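Local coordinates for anaphase-promoting complex subunit cut9 (PDB 2XPI), which forms part of the anaphase-promoting complex, a cell cycle-regulated E3 ubiquitin ligase that controls progression through mitosis and G1, at residues 173-178 / 208-213; 202-207 / 233-238; 258-263 / 269-274; 303-308 / 336-341. All coordinates share one frame; numbering follows the deposited sequence.

Four contacts follow the TPR superhelix from its N-terminal part inward. Contact 1 closes a loop from the end of helix 166-173 to the C-terminal part of helix 198-212, joining TPR 3 to TPR 4. Contact 2 starts inside that loop and ends beyond it, so the two cross; they share helix 198-212 and touch through Arg206, whose NH1 reaches Gly174 O. Contact 2 carries the chain on to TPR 5. Contact 3 follows in series as a short local closure leading into TPR 6, and contact 4 spans helices 305-317 and 321-334, ending in the loop before helix 342-352. Contacts 2, 3 and 4 also meet the second subunit.

Contact 1 (173-178 / 208-213); sequences LGETNP and QVYTNL
Glu175 and Tyr210 are the nearest residues across the two segments, yet their CA atoms stay 9.0 Å apart, and one long side chain spans the distance. Residues 208-212 are the last turn of helix 198-212, whereas 173-178 is the irregular exit from helix 166-173. There the positive phi of Gly174 (91°) breaks the helix, and a CB at these backbone angles would clash with the carbonyl O of Leu173. Tyr210 turns its CG anti to its own carbonyl carbon (chi1 -82°), which sends the ring across to the loop. Tyr210 OH donates to Glu175 O at 2.8 Å, in the carbonyl plane and on a lone pair (C=O...O angle 113°), and this oxygen lies at the edge of the ring, in its plane. Tyr210 OH also sits 3.3 Å from Glu175 CB. Arg218 joins both residues, hydrogen-bonded to Tyr210 OH and salt-bridged to Glu175 OE2. A phenylalanine in place of Tyr210 would probably leave Glu175 O without this donor and deprive Arg218 of one acceptor. A tyrosine three residues after a glycine, here Gly207, is the TPR consensus spacing in the first helix of a repeat. The ring packs on Ala219 and Cys222 of helix 216-229, while Val209 rests on Ala169 and Leu170, so helix 198-212 lies between its TPR 4 partner and helix 166-173 of TPR 3.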
loop_
_atom_site.group_PDB
_atom_site.type_symbol
_atom_site.label_atom_id
_atom_site.label_comp_id
_atom_site.label_asym_id
_atom_site.label_seq_id
_atom_site.Cartn_x
_atom_site.Cartn_y
_atom_site.Cartn_z
ATOM N N LEU A 173 19.003 4.232 -15.882
ATOM C CA LEU A 173 19.592 5.444 -15.310
ATOM C C LEU A 173 21.036 5.684 -15.738
ATOM O O LEU A 173 21.453 6.828 -15.887
ATOM C CB LEU A 173 19.558 5.373 -13.783
ATOM C CG LEU A 173 18.386 5.931 -12.970
ATOM C CD1 LEU A 173 17.207 6.261 -13.857
ATOM C CD2 LEU A 173 17.993 4.948 -11.852
ATOM N N GLY A 174 21.800 4.606 -15.919
ATOM C CA GLY A 174 23.239 4.695 -16.089
ATOM C C GLY A 174 23.900 4.578 -14.729
ATOM O O GLY A 174 23.298 4.942 -13.721
ATOM N N GLU A 175 25.130 4.067 -14.695
ATOM C CA GLU A 175 25.840 3.822 -13.434
ATOM C C GLU A 175 26.357 5.116 -12.820
ATOM O O GLU A 175 26.703 5.175 -11.638
ATOM C CB GLU A 175 26.999 2.850 -13.653
ATOM C CG GLU A 175 26.591 1.534 -14.307
ATOM C CD GLU A 175 27.450 0.361 -13.853
ATOM O OE1 GLU A 175 27.796 -0.493 -14.704
ATOM O OE2 GLU A 175 27.781 0.293 -12.643
ATOM N N THR A 176 26.409 6.152 -13.649
ATOM C CA THR A 176 26.712 7.498 -13.203
ATOM C C THR A 176 25.887 8.490 -14.029
ATOM O O THR A 176 25.354 8.148 -15.088
ATOM C CB THR A 176 28.191 7.807 -13.376
ATOM O OG1 THR A 176 28.492 7.881 -14.772
ATOM C CG2 THR A 176 29.045 6.717 -12.722
ATOM N N ASN A 177 25.781 9.717 -13.534
ATOM C CA ASN A 177 25.016 10.771 -14.192
ATOM C C ASN A 177 25.364 10.963 -15.672
ATOM O O ASN A 177 26.439 11.473 -15.990
ATOM C CB ASN A 177 25.245 12.086 -13.443
ATOM C CG ASN A 177 24.422 13.230 -13.999
ATOM O OD1 ASN A 177 23.504 13.017 -14.783
ATOM N ND2 ASN A 177 24.744 14.455 -13.588
ATOM N N PRO A 178 24.445 10.584 -16.581
ATOM C CA PRO A 178 24.633 10.775 -18.028
ATOM C C PRO A 178 24.715 12.244 -18.440
ATOM O O PRO A 178 25.455 12.561 -19.372
ATOM C CB PRO A 178 23.376 10.148 -18.640
ATOM C CG PRO A 178 22.841 9.257 -17.600
ATOM C CD PRO A 178 23.169 9.914 -16.291
ATOM N N GLN A 208 19.502 5.398 -4.618
ATOM C CA GLN A 208 18.689 4.354 -3.985
ATOM C C GLN A 208 19.108 2.953 -4.406
ATOM O O GLN A 208 19.070 2.011 -3.610
ATOM C CB GLN A 208 17.230 4.543 -4.353
ATOM C CG GLN A 208 16.564 5.694 -3.657
ATOM C CD GLN A 208 16.214 5.358 -2.234
ATOM O OE1 GLN A 208 17.080 5.043 -1.430
ATOM N NE2 GLN A 208 14.929 5.409 -1.918
ATOM N N VAL A 209 19.475 2.815 -5.677
ATOM C CA VAL A 209 19.929 1.540 -6.217
ATOM C C VAL A 209 21.239 1.146 -5.535
ATOM O O VAL A 209 21.360 0.060 -4.957
ATOM C CB VAL A 209 20.151 1.618 -7.760
ATOM C CG1 VAL A 209 20.963 0.429 -8.246
ATOM C CG2 VAL A 209 18.828 1.699 -8.494
ATOM N N TYR A 210 22.221 2.042 -5.598
ATOM C CA TYR A 210 23.532 1.774 -5.019
ATOM C C TYR A 210 23.471 1.421 -3.540
ATOM O O TYR A 210 24.269 0.629 -3.060
ATOM C CB TYR A 210 24.475 2.942 -5.267
ATOM C CG TYR A 210 25.075 2.888 -6.643
ATOM C CD1 TYR A 210 25.531 1.685 -7.164
ATOM C CD2 TYR A 210 25.201 4.026 -7.419
ATOM C CE1 TYR A 210 26.082 1.618 -8.410
ATOM C CE2 TYR A 210 25.758 3.963 -8.676
ATOM C CZ TYR A 210 26.189 2.755 -9.162
ATOM O OH TYR A 210 26.743 2.680 -10.411
ATOM N N THR A 211 22.520 2.004 -2.819
ATOM C CA THR A 211 22.310 1.653 -1.434
ATOM C C THR A 211 21.912 0.183 -1.334
ATOM O O THR A 211 22.388 -0.540 -0.454
ATOM C CB THR A 211 21.216 2.520 -0.821
ATOM O OG1 THR A 211 21.616 3.892 -0.881
ATOM C CG2 THR A 211 20.963 2.129 0.620
ATOM N N ASN A 212 21.046 -0.259 -2.244
ATOM C CA ASN A 212 20.546 -1.630 -2.213
ATOM C C ASN A 212 21.542 -2.646 -2.720
ATOM O O ASN A 212 21.398 -3.832 -2.450
ATOM C CB ASN A 212 19.232 -1.758 -2.970
ATOM C CG ASN A 212 18.055 -1.206 -2.183
ATOM O OD1 ASN A 212 17.621 -1.809 -1.203
ATOM N ND2 ASN A 212 17.536 -0.051 -2.608
ATOM N N LEU A 213 22.553 -2.186 -3.451
ATOM C CA LEU A 213 23.668 -3.046 -3.845
ATOM C C LEU A 213 24.815 -2.931 -2.823
ATOM O O LEU A 213 25.861 -3.591 -2.925
ATOM C CB LEU A 213 24.133 -2.678 -5.252
ATOM C CG LEU A 213 23.023 -2.798 -6.299
ATOM C CD1 LEU A 213 23.502 -2.330 -7.675
ATOM C CD2 LEU A 213 22.460 -4.219 -6.360
#

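Contact 2 (202-207 / 233-238); sequences MCYLRG and CYEAFD
Tyr204 offers one face of its ring to Glu235 and also touches Ala236, its CG turned anti to the backbone N (chi1 163°) so that the phenol leaves helix 198-212 and meets the first turn of helix 234-242. Glu235 CB stands over that face, 3.9 Å from the ring centroid and 23° off the normal, a CH-pi contact displaced toward the CE1-CZ rim. Tyr204 CE1 comes within 3.5 Å of Glu235 O and Tyr204 CD1 within 3.7 Å of Ala236 N, so the ring touches main chain as well as side chains. Close to the backbone, Tyr204 CB meets Cys233 SG at 4.2 Å, while Ala236 CB touches Tyr204 CD1. The small alanine is consistent with the close approach of the helices, the CA atoms of Tyr204 and Ala236 being only 5.7 Å apart. This is the packing of consecutive TPR units, here within the TPR 1-7 region that mediates homodimerization: the first helix of TPR 4 meets that of TPR 5, and helix 216-229, the second of TPR 4, contributes Ala226 to cover both Cys233 and Ala236. Cys233 occupies the N-cap position. Glu235 bends at chi2 (-71°), and its carboxylate plane stands almost perpendicular to the tyrosine ring. The carboxylate is held chiefly from outside, OE2 accepting from the backbone N of Cys102 of the second subunit. Lys101 of that subunit packs on Glu235 too, and Tyr234 stacks with Phe105 of the same neighbour.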
loop_
_atom_site.group_PDB
_atom_site.type_symbol
_atom_site.label_atom_id
_atom_site.label_comp_id
_atom_site.label_asym_id
_atom_site.label_seq_id
_atom_site.Cartn_x
_atom_site.Cartn_y
_atom_site.Cartn_z
ATOM N N MET A 202 16.792 11.657 -10.853
ATOM C CA MET A 202 17.355 10.405 -11.337
ATOM C C MET A 202 18.686 10.018 -10.636
ATOM O O MET A 202 18.995 8.831 -10.496
ATOM C CB MET A 202 17.475 10.424 -12.867
ATOM C CG MET A 202 16.128 10.479 -13.573
ATOM S SD MET A 202 16.232 10.149 -15.345
ATOM C CE MET A 202 16.694 11.737 -16.014
ATOM N N CYS A 203 19.461 11.010 -10.188
ATOM C CA CYS A 203 20.664 10.728 -9.389
ATOM C C CYS A 203 20.241 10.212 -8.030
ATOM O O CYS A 203 20.936 9.393 -7.438
ATOM C CB CYS A 203 21.524 11.975 -9.174
ATOM S SG CYS A 203 22.469 12.564 -10.599
ATOM N N TYR A 204 19.111 10.712 -7.531
ATOM C CA TYR A 204 18.595 10.249 -6.260
ATOM C C TYR A 204 18.228 8.799 -6.432
ATOM O O TYR A 204 18.481 7.964 -5.556
ATOM C CB TYR A 204 17.362 11.045 -5.833
ATOM C CG TYR A 204 16.561 10.347 -4.755
ATOM C CD1 TYR A 204 17.007 10.316 -3.448
ATOM C CD2 TYR A 204 15.367 9.700 -5.056
ATOM C CE1 TYR A 204 16.287 9.670 -2.469
ATOM C CE2 TYR A 204 14.639 9.052 -4.081
ATOM C CZ TYR A 204 15.101 9.039 -2.792
ATOM O OH TYR A 204 14.375 8.387 -1.810
ATOM N N LEU A 205 17.633 8.499 -7.580
ATOM C CA LEU A 205 17.149 7.159 -7.846
ATOM C C LEU A 205 18.359 6.255 -7.939
ATOM O O LEU A 205 18.394 5.169 -7.354
ATOM C CB LEU A 205 16.362 7.135 -9.144
ATOM C CG LEU A 205 14.972 6.496 -9.133
ATOM C CD1 LEU A 205 14.211 6.750 -7.838
ATOM C CD2 LEU A 205 14.201 7.012 -10.337
ATOM N N ARG A 206 19.370 6.727 -8.655
ATOM C CA ARG A 206 20.626 5.995 -8.757
ATOM C C ARG A 206 21.249 5.780 -7.383
ATOM O O ARG A 206 21.862 4.748 -7.132
ATOM C CB ARG A 206 21.603 6.711 -9.674
ATOM C CG ARG A 206 22.109 5.813 -10.762
ATOM C CD ARG A 206 23.415 6.305 -11.289
ATOM N NE ARG A 206 23.362 7.744 -11.331
ATOM C CZ ARG A 206 22.605 8.429 -12.174
ATOM N NH1 ARG A 206 21.848 7.805 -13.069
ATOM N NH2 ARG A 206 22.616 9.749 -12.124
ATOM N N GLY A 207 21.089 6.756 -6.497
ATOM C CA GLY A 207 21.545 6.617 -5.132
ATOM C C GLY A 207 20.822 5.477 -4.435
ATOM O O GLY A 207 21.451 4.676 -3.747
ATOM N N CYS A 233 16.244 18.909 -4.076
ATOM C CA CYS A 233 16.186 17.461 -3.862
ATOM C C CYS A 233 16.455 17.046 -2.402
ATOM O O CYS A 233 17.466 16.430 -2.066
ATOM C CB CYS A 233 17.141 16.738 -4.795
ATOM S SG CYS A 233 16.724 15.047 -4.897
ATOM N N TYR A 234 15.508 17.370 -1.546
ATOM C CA TYR A 234 15.597 17.014 -0.157
ATOM C C TYR A 234 15.466 15.498 0.135
ATOM O O TYR A 234 15.860 15.069 1.212
ATOM C CB TYR A 234 14.577 17.855 0.624
ATOM C CG TYR A 234 14.415 17.505 2.074
ATOM C CD1 TYR A 234 14.954 18.307 3.067
ATOM C CD2 TYR A 234 13.689 16.384 2.453
ATOM C CE1 TYR A 234 14.788 17.992 4.402
ATOM C CE2 TYR A 234 13.510 16.066 3.763
ATOM C CZ TYR A 234 14.063 16.858 4.744
ATOM O OH TYR A 234 13.878 16.497 6.067
ATOM N N GLU A 235 14.935 14.687 -0.783
ATOM C CA GLU A 235 14.884 13.240 -0.526
ATOM C C GLU A 235 16.309 12.720 -0.451
ATOM O O GLU A 235 16.580 11.786 0.296
ATOM C CB GLU A 235 14.153 12.413 -1.608
ATOM C CG GLU A 235 12.644 12.518 -1.687
ATOM C CD GLU A 235 11.853 11.877 -0.554
ATOM O OE1 GLU A 235 12.047 10.702 -0.184
ATOM O OE2 GLU A 235 10.955 12.567 -0.061
ATOM N N ALA A 236 17.195 13.294 -1.271
ATOM C CA ALA A 236 18.619 12.966 -1.256
ATOM C C ALA A 236 19.299 13.376 0.063
ATOM O O ALA A 236 19.939 12.562 0.716
ATOM C CB ALA A 236 19.314 13.626 -2.423
ATOM N N PHE A 237 19.165 14.645 0.425
ATOM C CA PHE A 237 19.647 15.196 1.688
ATOM C C PHE A 237 19.178 14.337 2.845
ATOM O O PHE A 237 19.954 13.950 3.722
ATOM C CB PHE A 237 19.077 16.613 1.857
ATOM C CG PHE A 237 19.676 17.382 2.980
ATOM C CD1 PHE A 237 21.049 17.566 3.060
ATOM C CD2 PHE A 237 18.872 17.942 3.956
ATOM C CE1 PHE A 237 21.615 18.280 4.115
ATOM C CE2 PHE A 237 19.425 18.669 5.000
ATOM C CZ PHE A 237 20.798 18.832 5.083
ATOM N N ASP A 238 17.890 14.035 2.852
ATOM C CA ASP A 238 17.352 13.221 3.913
ATOM C C ASP A 238 17.989 11.826 3.928
ATOM O O ASP A 238 18.195 11.261 4.990
ATOM C CB ASP A 238 15.834 13.142 3.812
ATOM C CG ASP A 238 15.245 12.183 4.817
ATOM O OD1 ASP A 238 14.621 11.178 4.396
ATOM O OD2 ASP A 238 15.440 12.412 6.032
#

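Contact 3 (258-263 / 269-274); sequences LNYSTY and AFLRSL
Tyr260 and Tyr263 close on Leu271 of helix 268-276 from different first torsions: Tyr260 sets CG anti to its carbonyl carbon (chi1 -69°), whereas Tyr263 sets it anti to its backbone N (chi1 160°). Leu271, with CG anti to its backbone N, puts its CD2 branch between them. Leu271 CD2 lies at the edge of the Tyr260 ring, 3.7 Å from Tyr260 CD1, and 3.5 Å from Tyr263 CB. The face of the Tyr260 ring receives Arg272, whose CB is 3.8 Å from the centroid in a CH-pi contact. Arg272 CD is 3.5 Å from Tyr260 CE2, but the guanidinium plane is turned 68° from the ring and presents its edge to CE2, so the aliphatic part of the arginine does the covering. Tyr263 extends past Leu271 to bring its OH within 3.6 Å of Phe270 CD2. Both phenols find polar partners just outside, Tyr260 OH with Val255 O and Tyr263 OH with Asp267 OD1. Asn259 prepares the turn: its OD1 caps Ser261 N weakly, and its O accepts from both N and OG1 of Thr262. Were Tyr260 an alanine, a gap would probably open beside Leu271 CD2 and the Arg272 chain, and Val255 O would lose its phenol donor. Arg83 of the second subunit forms a cation-pi pair with Phe270, and Trp90 of that chain packs on Leu271. This packing of two tyrosines on Phe270, Leu271 and Arg272 joins the connection after TPR 5 to the opening helix of TPR 6, within the repeats that mediate homodimerization.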
loop_
_atom_site.group_PDB
_atom_site.type_symbol
_atom_site.label_atom_id
_atom_site.label_comp_id
_atom_site.label_asym_id
_atom_site.label_seq_id
_atom_site.Cartn_x
_atom_site.Cartn_y
_atom_site.Cartn_z
ATOM N N LEU A 258 26.395 24.148 -1.896
ATOM C CA LEU A 258 25.202 24.003 -2.731
ATOM C C LEU A 258 24.829 25.311 -3.495
ATOM O O LEU A 258 25.148 26.420 -3.060
ATOM C CB LEU A 258 24.046 23.550 -1.846
ATOM C CG LEU A 258 23.425 22.162 -2.015
ATOM C CD1 LEU A 258 24.457 21.058 -2.141
ATOM C CD2 LEU A 258 22.431 21.876 -0.869
ATOM N N ASN A 259 24.162 25.167 -4.635
ATOM C CA ASN A 259 23.790 26.293 -5.486
ATOM C C ASN A 259 22.311 26.664 -5.293
ATOM O O ASN A 259 21.418 26.158 -5.984
ATOM C CB ASN A 259 24.086 25.920 -6.943
ATOM C CG ASN A 259 23.577 26.956 -7.962
ATOM O OD1 ASN A 259 23.249 28.102 -7.627
ATOM N ND2 ASN A 259 23.528 26.539 -9.226
ATOM N N TYR A 260 22.056 27.558 -4.352
ATOM C CA TYR A 260 20.695 27.808 -3.930
ATOM C C TYR A 260 19.840 28.538 -4.964
ATOM O O TYR A 260 18.626 28.653 -4.798
ATOM C CB TYR A 260 20.671 28.481 -2.553
ATOM C CG TYR A 260 21.128 27.537 -1.457
ATOM C CD1 TYR A 260 20.313 26.492 -1.031
ATOM C CD2 TYR A 260 22.375 27.662 -0.879
ATOM C CE1 TYR A 260 20.725 25.617 -0.049
ATOM C CE2 TYR A 260 22.799 26.793 0.097
ATOM C CZ TYR A 260 21.973 25.774 0.509
ATOM O OH TYR A 260 22.403 24.908 1.489
ATOM N N SER A 261 20.457 28.994 -6.048
ATOM C CA SER A 261 19.695 29.637 -7.122
ATOM C C SER A 261 18.750 28.644 -7.799
ATOM O O SER A 261 17.807 29.026 -8.479
ATOM C CB SER A 261 20.629 30.291 -8.144
ATOM O OG SER A 261 21.381 31.332 -7.537
ATOM N N THR A 262 19.013 27.359 -7.608
ATOM C CA THR A 262 18.129 26.342 -8.139
ATOM C C THR A 262 16.848 26.286 -7.307
ATOM O O THR A 262 15.852 25.701 -7.739
ATOM C CB THR A 262 18.803 24.958 -8.221
ATOM O OG1 THR A 262 19.061 24.454 -6.900
ATOM C CG2 THR A 262 20.106 25.053 -9.017
ATOM N N TYR A 263 16.880 26.891 -6.117
ATOM C CA TYR A 263 15.644 27.199 -5.384
ATOM C C TYR A 263 15.171 28.592 -5.764
ATOM O O TYR A 263 14.129 28.744 -6.391
ATOM C CB TYR A 263 15.836 27.108 -3.872
ATOM C CG TYR A 263 14.793 27.852 -3.049
ATOM C CD1 TYR A 263 13.446 27.480 -3.067
ATOM C CD2 TYR A 263 15.160 28.916 -2.233
ATOM C CE1 TYR A 263 12.493 28.158 -2.292
ATOM C CE2 TYR A 263 14.229 29.594 -1.470
ATOM C CZ TYR A 263 12.902 29.211 -1.500
ATOM O OH TYR A 263 12.000 29.906 -0.735
ATOM N N ALA A 269 19.079 32.354 1.292
ATOM C CA ALA A 269 19.414 32.208 2.699
ATOM C C ALA A 269 18.350 31.467 3.473
ATOM O O ALA A 269 18.644 30.842 4.483
ATOM C CB ALA A 269 19.691 33.551 3.350
ATOM N N PHE A 270 17.116 31.549 3.013
ATOM C CA PHE A 270 16.016 30.878 3.679
ATOM C C PHE A 270 16.187 29.368 3.593
ATOM O O PHE A 270 16.147 28.671 4.608
ATOM C CB PHE A 270 14.699 31.308 3.043
ATOM C CG PHE A 270 13.501 30.534 3.513
ATOM C CD1 PHE A 270 12.902 30.822 4.729
ATOM C CD2 PHE A 270 12.941 29.556 2.711
ATOM C CE1 PHE A 270 11.784 30.123 5.152
ATOM C CE2 PHE A 270 11.832 28.865 3.122
ATOM C CZ PHE A 270 11.250 29.152 4.347
ATOM N N LEU A 271 16.393 28.852 2.393
ATOM C CA LEU A 271 16.543 27.415 2.244
ATOM C C LEU A 271 17.832 26.937 2.913
ATOM O O LEU A 271 17.823 25.954 3.636
ATOM C CB LEU A 271 16.507 27.006 0.772
ATOM C CG LEU A 271 16.752 25.527 0.475
ATOM C CD1 LEU A 271 15.694 24.618 1.139
ATOM C CD2 LEU A 271 16.840 25.288 -1.026
ATOM N N ARG A 272 18.935 27.638 2.689
ATOM C CA ARG A 272 20.194 27.268 3.326
ATOM C C ARG A 272 20.081 27.185 4.848
ATOM O O ARG A 272 20.619 26.260 5.445
ATOM C CB ARG A 272 21.320 28.221 2.933
ATOM C CG ARG A 272 22.616 27.956 3.653
ATOM C CD ARG A 272 23.787 28.569 2.922
ATOM N NE ARG A 272 23.427 29.848 2.323
ATOM C CZ ARG A 272 23.317 30.977 3.014
ATOM N NH1 ARG A 272 23.555 30.959 4.329
ATOM N NH2 ARG A 272 22.971 32.110 2.402
ATOM N N SER A 273 19.379 28.136 5.470
ATOM C CA SER A 273 19.174 28.105 6.926
ATOM C C SER A 273 18.346 26.887 7.340
ATOM O O SER A 273 18.600 26.275 8.372
ATOM C CB SER A 273 18.494 29.388 7.441
ATOM O OG SER A 273 19.162 30.582 7.040
ATOM N N LEU A 274 17.336 26.544 6.549
ATOM C CA LEU A 274 16.551 25.341 6.815
ATOM C C LEU A 274 17.442 24.115 6.850
ATOM O O LEU A 274 17.309 23.278 7.735
ATOM C CB LEU A 274 15.476 25.144 5.742
ATOM C CG LEU A 274 14.007 25.457 6.037
ATOM C CD1 LEU A 274 13.840 26.585 7.020
ATOM C CD2 LEU A 274 13.287 25.762 4.739
#

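Contact 4 (303-308 / 336-341); sequences KSSDLL and PYNLDV
Ser305 and Asn338 meet by their polar side-chain ends, with Ser305 OG 2.6 Å from Asn338 ND2. Ser305 CB lies 3.3 Å from the same nitrogen. Asn338 extends CG anti to the backbone N (chi1 -178°), which carries the amide toward Ser305, whose own side chain points back at it; the nearest CA atoms of the two backbones, those of Ser305 and Asn338, are 8.1 Å apart. The contact is small, burying 76 Å² in all, and rests on this one pair of residues. Behind it, the other end of the amide is engaged with its own segment. Asn338 OD1 accepts weakly from Asp340 N at 2.9 Å, in an Asx turn, and from Val341 N at 3.3 Å, also weakly. These bonds probably help to orient the amide, with OD1 turned to the following backbone and ND2 facing Ser305. On the serine side, Ser304 is the N-cap residue of helix 305-317; Ser304 O accepts from Leu308 N at 3.0 Å, and Ser305 is the first residue of the helix. Next to it, Asp306 is salt-bridged to Lys278 and, through its other oxygen, to Lys109 of the second subunit. These two lysines probably temper any repulsion from Asp340, whose OD1 is 5.2 Å from Asp306 OD1. Leu308 packs on Ile327 and Ile331 of helix 321-334, and Val341 on Thr328 and Leu332, so that helix adjoins both segments. The contact therefore links the start of helix 305-317 in TPR 7 to the loop that enters helix 342-352 of TPR 8.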
loop_
_atom_site.group_PDB
_atom_site.type_symbol
_atom_site.label_atom_id
_atom_site.label_comp_id
_atom_site.label_asym_id
_atom_site.label_seq_id
_atom_site.Cartn_x
_atom_site.Cartn_y
_atom_site.Cartn_z
ATOM N N LYS A 303 6.925 28.295 15.457
ATOM C CA LYS A 303 6.118 27.149 15.852
ATOM C C LYS A 303 6.451 25.937 14.992
ATOM O O LYS A 303 5.729 24.941 15.003
ATOM C CB LYS A 303 4.627 27.492 15.718
ATOM N N SER A 304 7.540 26.024 14.236
ATOM C CA SER A 304 7.936 24.929 13.351
ATOM C C SER A 304 8.653 23.823 14.130
ATOM O O SER A 304 9.533 24.086 14.952
ATOM C CB SER A 304 8.815 25.441 12.203
ATOM O OG SER A 304 9.268 24.373 11.384
ATOM N N SER A 305 8.258 22.584 13.876
ATOM C CA SER A 305 8.871 21.439 14.528
ATOM C C SER A 305 10.396 21.352 14.276
ATOM O O SER A 305 11.176 21.107 15.195
ATOM C CB SER A 305 8.160 20.165 14.082
ATOM O OG SER A 305 9.064 19.071 14.046
ATOM N N ASP A 306 10.811 21.567 13.031
ATOM C CA ASP A 306 12.225 21.535 12.657
ATOM C C ASP A 306 13.051 22.621 13.361
ATOM O O ASP A 306 14.195 22.386 13.744
ATOM C CB ASP A 306 12.385 21.632 11.127
ATOM C CG ASP A 306 11.805 20.411 10.389
ATOM O OD1 ASP A 306 12.070 19.260 10.805
ATOM O OD2 ASP A 306 11.081 20.599 9.386
ATOM N N LEU A 307 12.474 23.803 13.542
ATOM C CA LEU A 307 13.179 24.899 14.204
ATOM C C LEU A 307 13.293 24.657 15.714
ATOM O O LEU A 307 14.314 24.944 16.330
ATOM C CB LEU A 307 12.465 26.227 13.918
ATOM C CG LEU A 307 13.097 27.587 14.269
ATOM C CD1 LEU A 307 12.464 28.203 15.507
ATOM C CD2 LEU A 307 14.596 27.481 14.433
ATOM N N LEU A 308 12.234 24.127 16.307
ATOM C CA LEU A 308 12.223 23.902 17.736
ATOM C C LEU A 308 13.218 22.792 18.072
ATOM O O LEU A 308 13.858 22.797 19.134
ATOM C CB LEU A 308 10.805 23.596 18.214
ATOM C CG LEU A 308 9.996 24.904 18.210
ATOM C CD1 LEU A 308 8.590 24.759 18.754
ATOM C CD2 LEU A 308 10.751 25.932 19.007
ATOM N N PRO A 336 0.902 15.960 17.319
ATOM C CA PRO A 336 0.954 14.694 18.059
ATOM C C PRO A 336 1.478 13.557 17.216
ATOM O O PRO A 336 1.867 12.523 17.758
ATOM C CB PRO A 336 -0.506 14.426 18.424
ATOM C CG PRO A 336 -1.255 15.717 18.112
ATOM C CD PRO A 336 -0.479 16.391 17.035
ATOM N N TYR A 337 1.493 13.730 15.904
ATOM C CA TYR A 337 1.992 12.674 15.029
ATOM C C TYR A 337 3.406 12.957 14.575
ATOM O O TYR A 337 3.904 12.317 13.652
ATOM C CB TYR A 337 1.098 12.482 13.802
ATOM C CG TYR A 337 -0.295 12.029 14.131
ATOM C CD1 TYR A 337 -0.663 10.705 13.972
ATOM C CD2 TYR A 337 -1.246 12.927 14.610
ATOM C CE1 TYR A 337 -1.945 10.282 14.268
ATOM C CE2 TYR A 337 -2.527 12.517 14.910
ATOM C CZ TYR A 337 -2.871 11.185 14.737
ATOM O OH TYR A 337 -4.143 10.750 15.035
ATOM N N ASN A 338 4.059 13.928 15.200
ATOM C CA ASN A 338 5.475 14.104 14.933
ATOM C C ASN A 338 6.321 13.060 15.687
ATOM O O ASN A 338 6.237 12.934 16.912
ATOM C CB ASN A 338 5.938 15.518 15.242
ATOM C CG ASN A 338 7.393 15.710 14.907
ATOM O OD1 ASN A 338 8.195 14.790 15.080
ATOM N ND2 ASN A 338 7.747 16.883 14.417
ATOM N N LEU A 339 7.122 12.309 14.943
ATOM C CA LEU A 339 7.834 11.174 15.506
ATOM C C LEU A 339 9.315 11.453 15.753
ATOM O O LEU A 339 9.946 10.806 16.595
ATOM C CB LEU A 339 7.667 9.955 14.600
ATOM C CG LEU A 339 6.763 8.868 15.182
ATOM C CD1 LEU A 339 5.747 9.491 16.130
ATOM C CD2 LEU A 339 6.089 8.061 14.086
ATOM N N ASP A 340 9.862 12.421 15.028
ATOM C CA ASP A 340 11.262 12.798 15.170
ATOM C C ASP A 340 11.541 13.380 16.541
ATOM O O ASP A 340 12.683 13.493 16.959
ATOM C CB ASP A 340 11.630 13.854 14.137
ATOM C CG ASP A 340 11.502 13.354 12.708
ATOM O OD1 ASP A 340 11.223 14.214 11.840
ATOM O OD2 ASP A 340 11.689 12.132 12.451
ATOM N N VAL A 341 10.491 13.783 17.237
ATOM C CA VAL A 341 10.682 14.450 18.501
ATOM C C VAL A 341 11.015 13.441 19.593
ATOM O O VAL A 341 11.561 13.806 20.638
ATOM C CB VAL A 341 9.441 15.255 18.903
ATOM C CG1 VAL A 341 8.409 14.344 19.519
ATOM C CG2 VAL A 341 9.832 16.307 19.893
#